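Local structure of VP1 (Polyomavirus HPyV7, 4PCH) at residues T79-E84 / C266-I271; P29-A34 / R252-G257; P127-G132 / T179-T184; L88-L93 / Y119-G124. The protein is the major capsid protein, whose pentamers build the T=7 icosahedral shell of the virus and probably take part in attachment to host cells. All coordinates share one frame; numbering follows the deposited sequence. Where two conformers were deposited one is given.

Contact 1. Residues T79-E84 / C266-I271; sequences TMIVWE and CRQRRI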
loop_
_atom_site.group_PDB
_atom_site.type_symbol
_atom_site.label_atom_id
_atom_site.label_comp_id
_atom_site.label_asym_id
_atom_site.label_seq_id
_atom_site.Cartn_x
_atom_site.Cartn_y
_atom_site.Cartn_z
ATOM N N THR B 79 -14.557 43.043 -18.794
ATOM C CA THR B 79 -13.646 42.226 -18.000
ATOM C C THR B 79 -13.765 42.534 -16.511
ATOM O O THR B 79 -14.166 43.634 -16.109
ATOM C CB THR B 79 -12.182 42.435 -18.427
ATOM O OG1 THR B 79 -11.740 43.705 -17.959
ATOM C CG2 THR B 79 -12.032 42.385 -19.963
ATOM N N MET B 80 -13.431 41.554 -15.691
ATOM C CA MET B 80 -13.270 41.831 -14.285
ATOM C C MET B 80 -12.132 41.038 -13.673
ATOM O O MET B 80 -11.731 39.988 -14.177
ATOM C CB MET B 80 -14.577 41.613 -13.498
ATOM C CG MET B 80 -15.037 40.199 -13.335
ATOM S SD MET B 80 -16.525 39.909 -12.309
ATOM C CE MET B 80 -16.595 41.362 -11.254
ATOM N N ILE B 81 -11.639 41.545 -12.557
ATOM C CA ILE B 81 -10.631 40.858 -11.756
ATOM C C ILE B 81 -11.310 40.068 -10.638
ATOM O O ILE B 81 -12.132 40.619 -9.896
ATOM C CB ILE B 81 -9.656 41.873 -11.113
ATOM C CG1 ILE B 81 -8.933 42.689 -12.186
ATOM C CG2 ILE B 81 -8.612 41.139 -10.291
ATOM C CD1 ILE B 81 -8.142 43.849 -11.624
ATOM N N VAL B 82 -10.959 38.797 -10.502
ATOM C CA VAL B 82 -11.464 37.951 -9.403
ATOM C C VAL B 82 -10.299 37.237 -8.724
ATOM O O VAL B 82 -9.216 37.103 -9.309
ATOM C CB VAL B 82 -12.461 36.875 -9.915
ATOM C CG1 VAL B 82 -13.665 37.510 -10.581
ATOM C CG2 VAL B 82 -11.789 35.933 -10.915
ATOM N N TRP B 83 -10.531 36.776 -7.501
ATOM C CA TRP B 83 -9.598 35.899 -6.814
ATOM C C TRP B 83 -9.636 34.513 -7.443
ATOM O O TRP B 83 -10.714 33.961 -7.698
ATOM C CB TRP B 83 -9.942 35.776 -5.351
ATOM C CG TRP B 83 -9.707 37.024 -4.567
ATOM C CD1 TRP B 83 -10.658 37.804 -3.962
ATOM C CD2 TRP B 83 -8.439 37.599 -4.230
ATOM N NE1 TRP B 83 -10.058 38.842 -3.308
ATOM C CE2 TRP B 83 -8.699 38.742 -3.454
ATOM C CE3 TRP B 83 -7.109 37.275 -4.534
ATOM C CZ2 TRP B 83 -7.680 39.571 -2.975
ATOM C CZ3 TRP B 83 -6.095 38.081 -4.041
ATOM C CH2 TRP B 83 -6.384 39.214 -3.271
ATOM N N GLU B 84 -8.447 33.984 -7.708
ATOM C CA GLU B 84 -8.251 32.632 -8.233
ATOM C C GLU B 84 -7.475 31.794 -7.210
ATOM O O GLU B 84 -6.340 32.146 -6.843
ATOM C CB GLU B 84 -7.464 32.717 -9.548
ATOM C CG GLU B 84 -7.087 31.388 -10.177
ATOM C CD GLU B 84 -5.998 31.508 -11.244
ATOM O OE1 GLU B 84 -5.462 32.632 -11.430
ATOM O OE2 GLU B 84 -5.658 30.475 -11.866
ATOM N N CYS B 266 -4.540 32.252 -2.976
ATOM C CA CYS B 266 -5.254 32.991 -4.037
ATOM C C CYS B 266 -4.364 34.048 -4.678
ATOM O O CYS B 266 -3.488 34.622 -4.032
ATOM C CB CYS B 266 -6.479 33.693 -3.478
ATOM S SG CYS B 266 -7.676 32.578 -2.724
ATOM N N ARG B 267 -4.603 34.272 -5.959
ATOM C CA ARG B 267 -4.006 35.375 -6.713
ATOM C C ARG B 267 -5.146 36.011 -7.515
ATOM O O ARG B 267 -6.277 35.542 -7.467
ATOM C CB ARG B 267 -2.883 34.890 -7.655
ATOM C CG ARG B 267 -3.364 33.941 -8.745
ATOM C CD ARG B 267 -2.238 33.145 -9.381
ATOM N NE ARG B 267 -2.781 32.155 -10.308
ATOM C CZ ARG B 267 -2.144 31.058 -10.709
ATOM N NH1 ARG B 267 -0.884 30.820 -10.323
ATOM N NH2 ARG B 267 -2.760 30.208 -11.525
ATOM N N GLN B 268 -4.869 37.093 -8.214
ATOM C CA GLN B 268 -5.890 37.745 -9.013
ATOM C C GLN B 268 -5.788 37.364 -10.475
ATOM O O GLN B 268 -4.688 37.273 -11.033
ATOM C CB GLN B 268 -5.811 39.245 -8.820
ATOM C CG GLN B 268 -6.154 39.656 -7.401
ATOM C CD GLN B 268 -6.128 41.161 -7.172
ATOM O OE1 GLN B 268 -5.937 41.969 -8.090
ATOM N NE2 GLN B 268 -6.351 41.550 -5.921
ATOM N N ARG B 269 -6.943 37.229 -11.105
ATOM C CA ARG B 269 -7.056 36.813 -12.507
ATOM C C ARG B 269 -8.095 37.692 -13.175
ATOM O O ARG B 269 -9.183 37.895 -12.617
ATOM C CB ARG B 269 -7.475 35.343 -12.550
ATOM C CG ARG B 269 -7.726 34.738 -13.930
ATOM C CD ARG B 269 -6.455 34.482 -14.711
ATOM N NE ARG B 269 -5.839 33.228 -14.286
ATOM C CZ ARG B 269 -5.113 32.423 -15.055
ATOM N NH1 ARG B 269 -4.612 31.318 -14.531
ATOM N NH2 ARG B 269 -4.887 32.706 -16.331
ATOM N N ARG B 270 -7.785 38.219 -14.354
ATOM C CA ARG B 270 -8.799 38.924 -15.154
ATOM C C ARG B 270 -9.569 37.907 -16.022
ATOM O O ARG B 270 -9.007 36.943 -16.559
ATOM C CB ARG B 270 -8.210 40.099 -15.975
ATOM C CG ARG B 270 -9.249 41.238 -16.134
ATOM C CD ARG B 270 -8.804 42.500 -16.871
ATOM N NE ARG B 270 -8.354 43.598 -16.000
ATOM C CZ ARG B 270 -9.132 44.459 -15.316
ATOM N NH1 ARG B 270 -8.538 45.404 -14.589
ATOM N NH2 ARG B 270 -10.478 44.401 -15.317
ATOM N N ILE B 271 -10.888 38.062 -16.060
ATOM C CA ILE B 271 -11.756 37.218 -16.882
ATOM C C ILE B 271 -12.631 38.127 -17.758
ATOM O O ILE B 271 -12.884 39.298 -17.428
ATOM C CB ILE B 271 -12.580 36.230 -16.024
ATOM C CG1 ILE B 271 -13.543 36.984 -15.109
ATOM C CG2 ILE B 271 -11.666 35.332 -15.184
ATOM C CD1 ILE B 271 -14.385 36.120 -14.195
#

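Contact 2. Residues P29-A34 / R252-G257; sequences PNFGKA and RTVQAG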
loop_
_atom_site.group_PDB
_atom_site.type_symbol
_atom_site.label_atom_id
_atom_site.label_comp_id
_atom_site.label_asym_id
_atom_site.label_seq_id
_atom_site.Cartn_x
_atom_site.Cartn_y
_atom_site.Cartn_z
ATOM N N PRO B 29 -16.371 18.548 12.431
ATOM C CA PRO B 29 -17.310 17.507 12.089
ATOM C C PRO B 29 -18.727 17.814 12.524
ATOM O O PRO B 29 -18.937 18.493 13.518
ATOM C CB PRO B 29 -16.779 16.299 12.862
ATOM C CG PRO B 29 -16.061 16.868 14.004
ATOM C CD PRO B 29 -15.364 18.054 13.403
ATOM N N ASN B 30 -19.652 17.315 11.723
ATOM C CA ASN B 30 -21.023 17.664 11.836
ATOM C C ASN B 30 -21.930 16.470 11.628
ATOM O O ASN B 30 -21.941 15.900 10.549
ATOM C CB ASN B 30 -21.248 18.722 10.745
ATOM C CG ASN B 30 -22.660 19.097 10.605
ATOM O OD1 ASN B 30 -23.394 19.144 11.589
ATOM N ND2 ASN B 30 -23.082 19.328 9.366
ATOM N N PHE B 31 -22.670 16.086 12.680
ATOM C CA PHE B 31 -23.636 15.002 12.598
ATOM C C PHE B 31 -24.919 15.778 12.660
ATOM O O PHE B 31 -25.516 15.955 13.746
ATOM C CB PHE B 31 -23.546 14.061 13.804
ATOM C CG PHE B 31 -22.343 13.181 13.794
ATOM C CD1 PHE B 31 -21.133 13.643 14.277
ATOM C CD2 PHE B 31 -22.411 11.898 13.289
ATOM C CE1 PHE B 31 -20.027 12.848 14.265
ATOM C CE2 PHE B 31 -21.297 11.079 13.298
ATOM C CZ PHE B 31 -20.110 11.557 13.791
ATOM N N GLY B 32 -25.258 16.306 11.493
ATOM C CA GLY B 32 -26.345 17.211 11.264
ATOM C C GLY B 32 -27.656 16.688 11.775
ATOM O O GLY B 32 -27.968 15.486 11.641
ATOM N N LYS B 33 -28.362 17.607 12.416
ATOM C CA LYS B 33 -29.698 17.420 12.954
ATOM C C LYS B 33 -30.663 18.480 12.411
ATOM O O LYS B 33 -31.848 18.461 12.728
ATOM C CB LYS B 33 -29.671 17.581 14.469
ATOM C CG LYS B 33 -28.849 16.582 15.241
ATOM C CD LYS B 33 -29.134 16.731 16.725
ATOM C CE LYS B 33 -30.371 15.946 17.143
ATOM N NZ LYS B 33 -30.076 14.500 17.379
ATOM N N ALA B 34 -30.140 19.413 11.615
ATOM C CA ALA B 34 -30.919 20.533 11.080
ATOM C C ALA B 34 -30.112 21.203 9.956
ATOM O O ALA B 34 -28.903 21.018 9.850
ATOM C CB ALA B 34 -31.257 21.533 12.174
ATOM N N ARG B 252 -22.189 1.235 19.555
ATOM C CA ARG B 252 -21.226 1.562 18.504
ATOM C C ARG B 252 -21.593 2.918 17.905
ATOM O O ARG B 252 -22.781 3.200 17.623
ATOM C CB ARG B 252 -21.193 0.495 17.413
ATOM C CG ARG B 252 -20.776 -0.891 17.851
ATOM C CD ARG B 252 -19.302 -0.967 18.187
ATOM N NE ARG B 252 -18.476 -0.909 16.972
ATOM C CZ ARG B 252 -17.158 -0.796 16.995
ATOM N NH1 ARG B 252 -16.518 -0.757 18.158
ATOM N NH2 ARG B 252 -16.477 -0.704 15.854
ATOM N N THR B 253 -20.565 3.743 17.737
ATOM C CA THR B 253 -20.703 5.138 17.382
ATOM C C THR B 253 -19.750 5.484 16.243
ATOM O O THR B 253 -18.642 4.968 16.184
ATOM C CB THR B 253 -20.369 5.926 18.651
ATOM O OG1 THR B 253 -21.438 5.723 19.617
ATOM C CG2 THR B 253 -20.215 7.337 18.385
ATOM N N VAL B 254 -20.142 6.380 15.359
ATOM C CA VAL B 254 -19.209 6.862 14.333
ATOM C C VAL B 254 -18.137 7.767 14.922
ATOM O O VAL B 254 -18.433 8.702 15.687
ATOM C CB VAL B 254 -19.965 7.586 13.201
ATOM C CG1 VAL B 254 -18.990 8.205 12.228
ATOM C CG2 VAL B 254 -20.910 6.619 12.528
ATOM N N GLN B 255 -16.887 7.501 14.547
ATOM C CA GLN B 255 -15.751 8.356 14.872
ATOM C C GLN B 255 -15.389 9.183 13.685
ATOM O O GLN B 255 -15.013 8.651 12.630
ATOM C CB GLN B 255 -14.518 7.520 15.275
ATOM C CG GLN B 255 -13.254 8.338 15.541
ATOM C CD GLN B 255 -13.340 9.097 16.835
ATOM O OE1 GLN B 255 -13.334 8.499 17.949
ATOM N NE2 GLN B 255 -13.446 10.409 16.731
ATOM N N ALA B 256 -15.488 10.504 13.845
ATOM C CA ALA B 256 -15.039 11.417 12.811
ATOM C C ALA B 256 -13.693 12.023 13.163
ATOM O O ALA B 256 -13.210 11.912 14.286
ATOM C CB ALA B 256 -16.079 12.527 12.606
ATOM N N GLY B 257 -13.056 12.659 12.188
ATOM C CA GLY B 257 -11.896 13.504 12.491
ATOM C C GLY B 257 -12.274 14.608 13.453
ATOM O O GLY B 257 -13.438 14.954 13.588
#

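Contact 3. Residues P127-G132 / T179-T184; sequences PLDVIG and TKNDNT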
loop_
_atom_site.group_PDB
_atom_site.type_symbol
_atom_site.label_atom_id
_atom_site.label_comp_id
_atom_site.label_asym_id
_atom_site.label_seq_id
_atom_site.Cartn_x
_atom_site.Cartn_y
_atom_site.Cartn_z
ATOM N N PRO B 127 -21.060 26.155 -3.947
ATOM C CA PRO B 127 -21.233 24.873 -3.229
ATOM C C PRO B 127 -21.028 23.662 -4.101
ATOM O O PRO B 127 -21.228 23.712 -5.304
ATOM C CB PRO B 127 -22.694 24.917 -2.729
ATOM C CG PRO B 127 -23.251 26.209 -3.134
ATOM C CD PRO B 127 -22.247 27.021 -3.893
ATOM N N LEU B 128 -20.644 22.566 -3.454
ATOM C CA LEU B 128 -20.408 21.286 -4.079
ATOM C C LEU B 128 -21.665 20.700 -4.717
ATOM O O LEU B 128 -22.689 20.578 -4.051
ATOM C CB LEU B 128 -19.894 20.324 -3.011
ATOM C CG LEU B 128 -19.599 18.885 -3.465
ATOM C CD1 LEU B 128 -18.365 18.827 -4.336
ATOM C CD2 LEU B 128 -19.418 17.898 -2.319
ATOM N N ASP B 129 -21.585 20.342 -5.994
ATOM C CA ASP B 129 -22.678 19.620 -6.668
ATOM C C ASP B 129 -22.612 18.143 -6.259
ATOM O O ASP B 129 -21.521 17.505 -6.359
ATOM C CB ASP B 129 -22.525 19.730 -8.185
ATOM C CG ASP B 129 -22.602 21.156 -8.687
ATOM O OD1 ASP B 129 -23.647 21.836 -8.447
ATOM O OD2 ASP B 129 -21.630 21.591 -9.359
ATOM N N VAL B 130 -23.767 17.598 -5.840
ATOM C CA VAL B 130 -23.856 16.185 -5.412
ATOM C C VAL B 130 -25.027 15.477 -6.085
ATOM O O VAL B 130 -25.990 16.099 -6.566
ATOM C CB VAL B 130 -24.028 16.033 -3.861
ATOM C CG1 VAL B 130 -22.698 16.251 -3.177
ATOM C CG2 VAL B 130 -25.087 16.979 -3.327
ATOM N N ILE B 131 -24.921 14.153 -6.126
ATOM C CA ILE B 131 -25.977 13.296 -6.614
ATOM C C ILE B 131 -26.543 12.509 -5.426
ATOM O O ILE B 131 -25.786 11.979 -4.588
ATOM C CB ILE B 131 -25.476 12.310 -7.685
ATOM C CG1 ILE B 131 -24.723 13.023 -8.802
ATOM C CG2 ILE B 131 -26.648 11.523 -8.256
ATOM C CD1 ILE B 131 -24.100 12.067 -9.783
ATOM N N GLY B 132 -27.858 12.482 -5.327
ATOM C CA GLY B 132 -28.543 11.716 -4.271
ATOM C C GLY B 132 -28.715 10.275 -4.685
ATOM O O GLY B 132 -29.272 10.013 -5.740
ATOM N N THR B 179 -20.345 15.060 -13.267
ATOM C CA THR B 179 -20.925 15.708 -14.436
ATOM C C THR B 179 -21.087 17.232 -14.250
ATOM O O THR B 179 -21.431 17.926 -15.206
ATOM C CB THR B 179 -22.283 15.095 -14.851
ATOM O OG1 THR B 179 -23.326 15.480 -13.936
ATOM C CG2 THR B 179 -22.191 13.576 -14.940
ATOM N N LYS B 180 -20.846 17.721 -13.035
ATOM C CA LYS B 180 -20.912 19.151 -12.720
ATOM C C LYS B 180 -19.586 19.511 -12.035
ATOM O O LYS B 180 -18.517 19.035 -12.471
ATOM C CB LYS B 180 -22.166 19.476 -11.902
ATOM C CG LYS B 180 -23.447 19.140 -12.665
ATOM C CD LYS B 180 -24.692 19.574 -11.922
ATOM C CE LYS B 180 -25.895 18.764 -12.357
ATOM N NZ LYS B 180 -26.144 18.830 -13.823
ATOM N N ASN B 181 -19.635 20.348 -11.006
ATOM C CA ASN B 181 -18.427 20.776 -10.302
ATOM C C ASN B 181 -17.328 21.314 -11.205
ATOM O O ASN B 181 -16.141 21.071 -10.946
ATOM C CB ASN B 181 -17.892 19.638 -9.427
ATOM C CG ASN B 181 -18.769 19.407 -8.246
ATOM O OD1 ASN B 181 -19.064 20.354 -7.505
ATOM N ND2 ASN B 181 -19.253 18.180 -8.083
ATOM N N ASP B 182 -17.711 22.056 -12.260
ATOM C CA ASP B 182 -16.630 22.543 -13.130
ATOM C C ASP B 182 -15.801 23.678 -12.487
ATOM O O ASP B 182 -14.707 23.936 -12.954
ATOM C CB ASP B 182 -17.113 22.937 -14.522
ATOM C CG ASP B 182 -17.364 21.751 -15.425
ATOM O OD1 ASP B 182 -16.486 20.878 -15.587
ATOM O OD2 ASP B 182 -18.447 21.738 -16.025
ATOM N N ASN B 183 -16.256 24.265 -11.384
ATOM C CA ASN B 183 -15.438 25.249 -10.659
ATOM C C ASN B 183 -15.156 24.830 -9.229
ATOM O O ASN B 183 -15.046 25.669 -8.341
ATOM C CB ASN B 183 -16.134 26.624 -10.736
ATOM C CG ASN B 183 -15.223 27.791 -10.344
ATOM O OD1 ASN B 183 -14.020 27.809 -10.640
ATOM N ND2 ASN B 183 -15.819 28.803 -9.722
ATOM N N THR B 184 -14.993 23.517 -9.036
ATOM C CA THR B 184 -14.633 22.917 -7.766
ATOM C C THR B 184 -13.618 21.797 -8.054
ATOM O O THR B 184 -13.692 21.140 -9.120
ATOM C CB THR B 184 -15.897 22.345 -7.077
ATOM O OG1 THR B 184 -16.723 23.425 -6.643
ATOM C CG2 THR B 184 -15.564 21.433 -5.896
HETATM O O HOH W 1 -19.397 23.022 -7.409
#

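Contact 4. Residues L88-L93 / Y119-G124; sequences LETELL and YFWACG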
loop_
_atom_site.group_PDB
_atom_site.type_symbol
_atom_site.label_atom_id
_atom_site.label_comp_id
_atom_site.label_asym_id
_atom_site.label_seq_id
_atom_site.Cartn_x
_atom_site.Cartn_y
_atom_site.Cartn_z
ATOM N N LEU B 88 -3.906 24.538 -2.543
ATOM C CA LEU B 88 -4.305 24.460 -1.145
ATOM C C LEU B 88 -3.472 23.446 -0.392
ATOM O O LEU B 88 -2.853 22.565 -0.997
ATOM C CB LEU B 88 -5.785 24.170 -0.996
ATOM C CG LEU B 88 -6.376 22.814 -1.358
ATOM C CD1 LEU B 88 -6.052 21.724 -0.330
ATOM C CD2 LEU B 88 -7.880 22.919 -1.524
ATOM N N GLU B 89 -3.466 23.596 0.931
ATOM C CA GLU B 89 -3.004 22.534 1.828
ATOM C C GLU B 89 -4.210 22.086 2.611
ATOM O O GLU B 89 -5.023 22.898 3.004
ATOM C CB GLU B 89 -1.908 23.005 2.800
ATOM C CG GLU B 89 -0.570 23.327 2.154
ATOM C CD GLU B 89 -0.580 24.659 1.451
ATOM O OE1 GLU B 89 -0.906 25.659 2.114
ATOM O OE2 GLU B 89 -0.256 24.725 0.230
ATOM N N THR B 90 -4.340 20.784 2.850
ATOM C CA THR B 90 -5.413 20.310 3.728
ATOM C C THR B 90 -4.866 19.182 4.598
ATOM O O THR B 90 -4.012 18.403 4.136
ATOM C CB THR B 90 -6.681 19.902 2.939
ATOM O OG1 THR B 90 -7.728 19.530 3.881
ATOM C CG2 THR B 90 -6.390 18.728 1.974
ATOM N N GLU B 91 -5.284 19.137 5.868
ATOM C CA GLU B 91 -4.798 18.147 6.830
ATOM C C GLU B 91 -5.943 17.709 7.717
ATOM O O GLU B 91 -6.728 18.532 8.189
ATOM C CB GLU B 91 -3.748 18.730 7.806
ATOM C CG GLU B 91 -2.484 19.355 7.263
ATOM C CD GLU B 91 -1.600 19.952 8.378
ATOM O OE1 GLU B 91 -1.456 19.319 9.495
ATOM O OE2 GLU B 91 -1.038 21.054 8.107
ATOM N N LEU B 92 -6.037 16.413 7.985
ATOM C CA LEU B 92 -6.960 15.894 8.981
ATOM C C LEU B 92 -6.333 15.969 10.368
ATOM O O LEU B 92 -5.161 15.633 10.555
ATOM C CB LEU B 92 -7.258 14.421 8.665
ATOM C CG LEU B 92 -8.355 13.737 9.480
ATOM C CD1 LEU B 92 -9.674 14.486 9.407
ATOM C CD2 LEU B 92 -8.538 12.328 8.918
ATOM N N LEU B 93 -7.117 16.394 11.351
ATOM C CA LEU B 93 -6.681 16.425 12.731
ATOM C C LEU B 93 -7.211 15.191 13.450
ATOM O O LEU B 93 -8.441 14.941 13.489
ATOM C CB LEU B 93 -7.198 17.691 13.434
ATOM C CG LEU B 93 -6.585 19.012 12.915
ATOM C CD1 LEU B 93 -7.368 19.666 11.801
ATOM C CD2 LEU B 93 -6.423 19.986 14.041
ATOM N N TYR B 119 -12.849 9.731 3.505
ATOM C CA TYR B 119 -11.993 10.932 3.632
ATOM C C TYR B 119 -12.239 11.770 2.397
ATOM O O TYR B 119 -11.974 11.324 1.295
ATOM C CB TYR B 119 -10.543 10.547 3.772
ATOM C CG TYR B 119 -10.336 9.527 4.867
ATOM C CD1 TYR B 119 -10.289 9.915 6.192
ATOM C CD2 TYR B 119 -10.229 8.176 4.582
ATOM C CE1 TYR B 119 -10.144 8.987 7.215
ATOM C CE2 TYR B 119 -10.047 7.244 5.589
ATOM C CZ TYR B 119 -10.028 7.654 6.909
ATOM O OH TYR B 119 -9.887 6.754 7.934
ATOM N N PHE B 120 -12.828 12.942 2.589
ATOM C CA PHE B 120 -13.276 13.751 1.439
ATOM C C PHE B 120 -12.974 15.209 1.651
ATOM O O PHE B 120 -13.184 15.724 2.749
ATOM C CB PHE B 120 -14.783 13.584 1.219
ATOM C CG PHE B 120 -15.340 14.446 0.126
ATOM C CD1 PHE B 120 -15.411 13.973 -1.177
ATOM C CD2 PHE B 120 -15.829 15.723 0.414
ATOM C CE1 PHE B 120 -15.921 14.761 -2.204
ATOM C CE2 PHE B 120 -16.327 16.518 -0.591
ATOM C CZ PHE B 120 -16.363 16.049 -1.905
ATOM N N TRP B 121 -12.496 15.881 0.598
ATOM C CA TRP B 121 -12.422 17.333 0.625
ATOM C C TRP B 121 -12.831 17.900 -0.734
ATOM O O TRP B 121 -12.708 17.237 -1.789
ATOM C CB TRP B 121 -11.018 17.835 1.044
ATOM C CG TRP B 121 -9.939 17.440 0.103
ATOM C CD1 TRP B 121 -9.065 16.383 0.245
ATOM C CD2 TRP B 121 -9.595 18.082 -1.138
ATOM N NE1 TRP B 121 -8.238 16.321 -0.843
ATOM C CE2 TRP B 121 -8.534 17.348 -1.703
ATOM C CE3 TRP B 121 -10.095 19.192 -1.833
ATOM C CZ2 TRP B 121 -7.959 17.686 -2.932
ATOM C CZ3 TRP B 121 -9.523 19.542 -3.043
ATOM C CH2 TRP B 121 -8.461 18.780 -3.589
ATOM N N ALA B 122 -13.310 19.135 -0.691
ATOM C CA ALA B 122 -13.610 19.934 -1.884
ATOM C C ALA B 122 -13.349 21.403 -1.622
ATOM O O ALA B 122 -13.491 21.897 -0.500
ATOM C CB ALA B 122 -15.037 19.719 -2.382
ATOM N N CYS B 123 -12.935 22.086 -2.698
ATOM C CA CYS B 123 -12.699 23.511 -2.735
ATOM C C CYS B 123 -13.218 24.074 -4.043
ATOM O O CYS B 123 -12.839 23.614 -5.131
ATOM C CB CYS B 123 -11.195 23.777 -2.598
ATOM S SG CYS B 123 -10.749 25.523 -2.669
ATOM N N GLY B 124 -14.086 25.077 -3.965
ATOM C CA GLY B 124 -14.704 25.621 -5.150
ATOM C C GLY B 124 -15.185 27.057 -5.006
ATOM O O GLY B 124 -15.089 27.669 -3.941
#

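Contact 1. Residues T79-E84 / C266-I271
Met80 with Ile271, Val82 with Arg269 and Glu84 with Arg267 form the hydrogen-bonded pairs of an antiparallel ladder, the short segments 79-84 and 266-271 running at 147° to each other, with Ile81–Arg270 and Trp83–Gln268 as the non-hydrogen-bonded pairs between them. On the face that carries Glu84, its carboxylate is clasped by two arginines in a salt-bridge network. Arg267 comes side-on, NE to Glu84 OE1 at 2.9 Å and NH2 to Glu84 OE2 at 2.9 Å. Arg269 does the same from the opposite face of the carboxylate plane, NE to Glu84 OE1 at 2.9 Å and NH1 to Glu84 OE2 at 3.0 Å. Four bonds thus fix the rotation of the group, and two cations would be expected to stabilise its negative charge; OE2 also accepts from the backbone N of Gly217. Glu84 is extended, its CG anti to the backbone N (chi1 176°), and lies alongside Arg267, whereas Arg269 bends at chi2 and chi3. The pairing belongs to one end of the BIDG sheet of the VP1 jelly roll, where strand 253-271 is flanked by strands 9-27 and 79-93. On the other face, Gln268 CG makes a CH-pi contact 4.0 Å from the centroid of the six-membered ring of Trp83, the amide standing 77° from the indole plane; Trp83 NE1 is bonded to Pro69 O. Ile81 CG1 sits 3.6 Å above the centre of the Arg270 guanidinium. Arg270 NH2 adds a weak bond to Thr79 OG1, a hydroxyl also bonded to Cys76 O.

Contact 2. Residues P29-A34 / R252-G257
Phe31 turns the edge of its ring to Val254: CE2 of Phe31 lies 3.7 Å from Val254 CB, and Val254 CG1 sits at the rim in the ring plane, 3.9 Å from Phe31 CZ. The two side chains meet at a slant. Ala256 CB approaches the same ring obliquely, 4.3 Å from Phe31 CE1, and also packs against Pro29, whose CB is 3.8 Å away from it. Beside this, Pro29 CG comes to 3.3 Å from the carbonyl O of Gly257. No hydrogen bond spans the two segments; the contact is mostly apolar. CG of Phe31, anti to the carbonyl carbon at chi1 -73°, carries the ring toward Val254. The backbone that carries the ring is held through Asn39, which bonds to Phe31 and, by its own N, to Asn30 OD1. On the strand side, Gln255 NE2 bonds back to Ala256 O at 2.9 Å, while Gln255 OE1 accepts from Arg43 NE. Residues 29-34 belong to the long BC loop of the jelly roll, laid here against the start of strand 253-271; Val254 also touches Met232 of strand 224-236 and Met98 of a neighbouring subunit.

Contact 3. Residues P127-G132 / T179-T184
Asn181 slides past Asp129 in the opposite direction, and its amide pairs with the aspartate backbone through both of its polar atoms. Asp129 N donates to Asn181 OD1 at 2.9 Å with an N-H...O angle of 161°, and Asn181 ND2 donates to Asp129 O, also at 2.9 Å. The grip is returned by the aspartate side chain: Asp129 OD2 accepts from Asn181 N at 2.9 Å on its anti side. With CG of Asp129 anti to the carbonyl carbon (chi1 -62°), the carboxylate lies on the side of Asn181 N, and the carboxylate and amide planes are 42° apart. Three bonds therefore fasten one residue to the other, and Asn181 ND2 has a further acceptor in Asp177 O. This joins strand 129-132, the middle strand of a small three-stranded antiparallel sheet within the long EF loop, to the turn that leads back into jelly-roll strand 184-191. Asn181 begins a type I beta turn that ends at Thr184. A water is hydrogen-bonded to Asn181 OD1 at 2.7 Å, Thr184 OG1 at 2.8 Å and Pro127 O at 2.9 Å, and so bridges both segments. Leu128 crosses the amide at a slant, its CD1 3.6 Å from Asn181 OD1, and also touches Thr184 CG2. Lys180 lies across Asp129, with its CB 3.4 Å from Asp129 OD2, while its ammonium end leads away from the carboxylate.

Contact 4. Residues L88-L93 / Y119-G124
Trp121 presents one indole face to Thr90, whose CG2 rests 4.0 Å above the ring plane, offset toward the rim, in a CH-pi contact with the five-membered ring. Leu88 CD2 comes to the benzo part at a slant, 4.1 Å from Trp121 CZ3. The Tyr119 ring is likewise met obliquely, by Leu92 CD2 at 4.0 Å from Tyr119 CD1, the two side chains crossing at about a right angle. This is packing between the two facing sheets of the jelly-roll sandwich: strand 79-93 lies in one (BIDG) and strand 117-124 in the other (CHEF). The short segment axes stay 9.5 Å apart at 150°, with no hydrogen bonds between them, and alternate residues, Leu88, Thr90 and Leu92 against Tyr119, Trp121 and Cys123, point toward each other across the sandwich. Thr90 divides its branches between two jobs. Its OG1 is anti to the backbone N (chi1 -176°) and bonds to Phe261 O and Arg260 NH1 of the adjoining strand, while the methyl is left to cover the indole. The indole also touches Phe187 and Thr208, as well as Gln205 of a neighbouring subunit, and Tyr119 OH bonds to Gln117. The closest approach between the two segments is at the Cys123 end, where Leu88 CD2 lies 3.6 Å from Cys123 CB and 4.0 Å from Cys123 SG.

In the fold
After the N-terminal strand 9-27, residues 29-34 open contact 2, and 79-84 open contact 1 before contact 2 has closed. Strand 79-93 runs on into contact 4, which 119-124 close across the sandwich; contact 3 follows in series, from 127-132 to 179-184. Strand 253-271 then closes contact 2 near its start and contact 1 at its end, so these two cross, with contacts 3 and 4 nested inside both. Contacts 1 and 2 lie on opposite sides of the chain's centre, about 37 Å apart between centres. Contact 4 touches contact 2 through Leu92 and Gly257, and contact 3 through Phe120 and Leu128; contact 2 itself ties the BC loop, and contact 3 the EF loop, to the jelly roll.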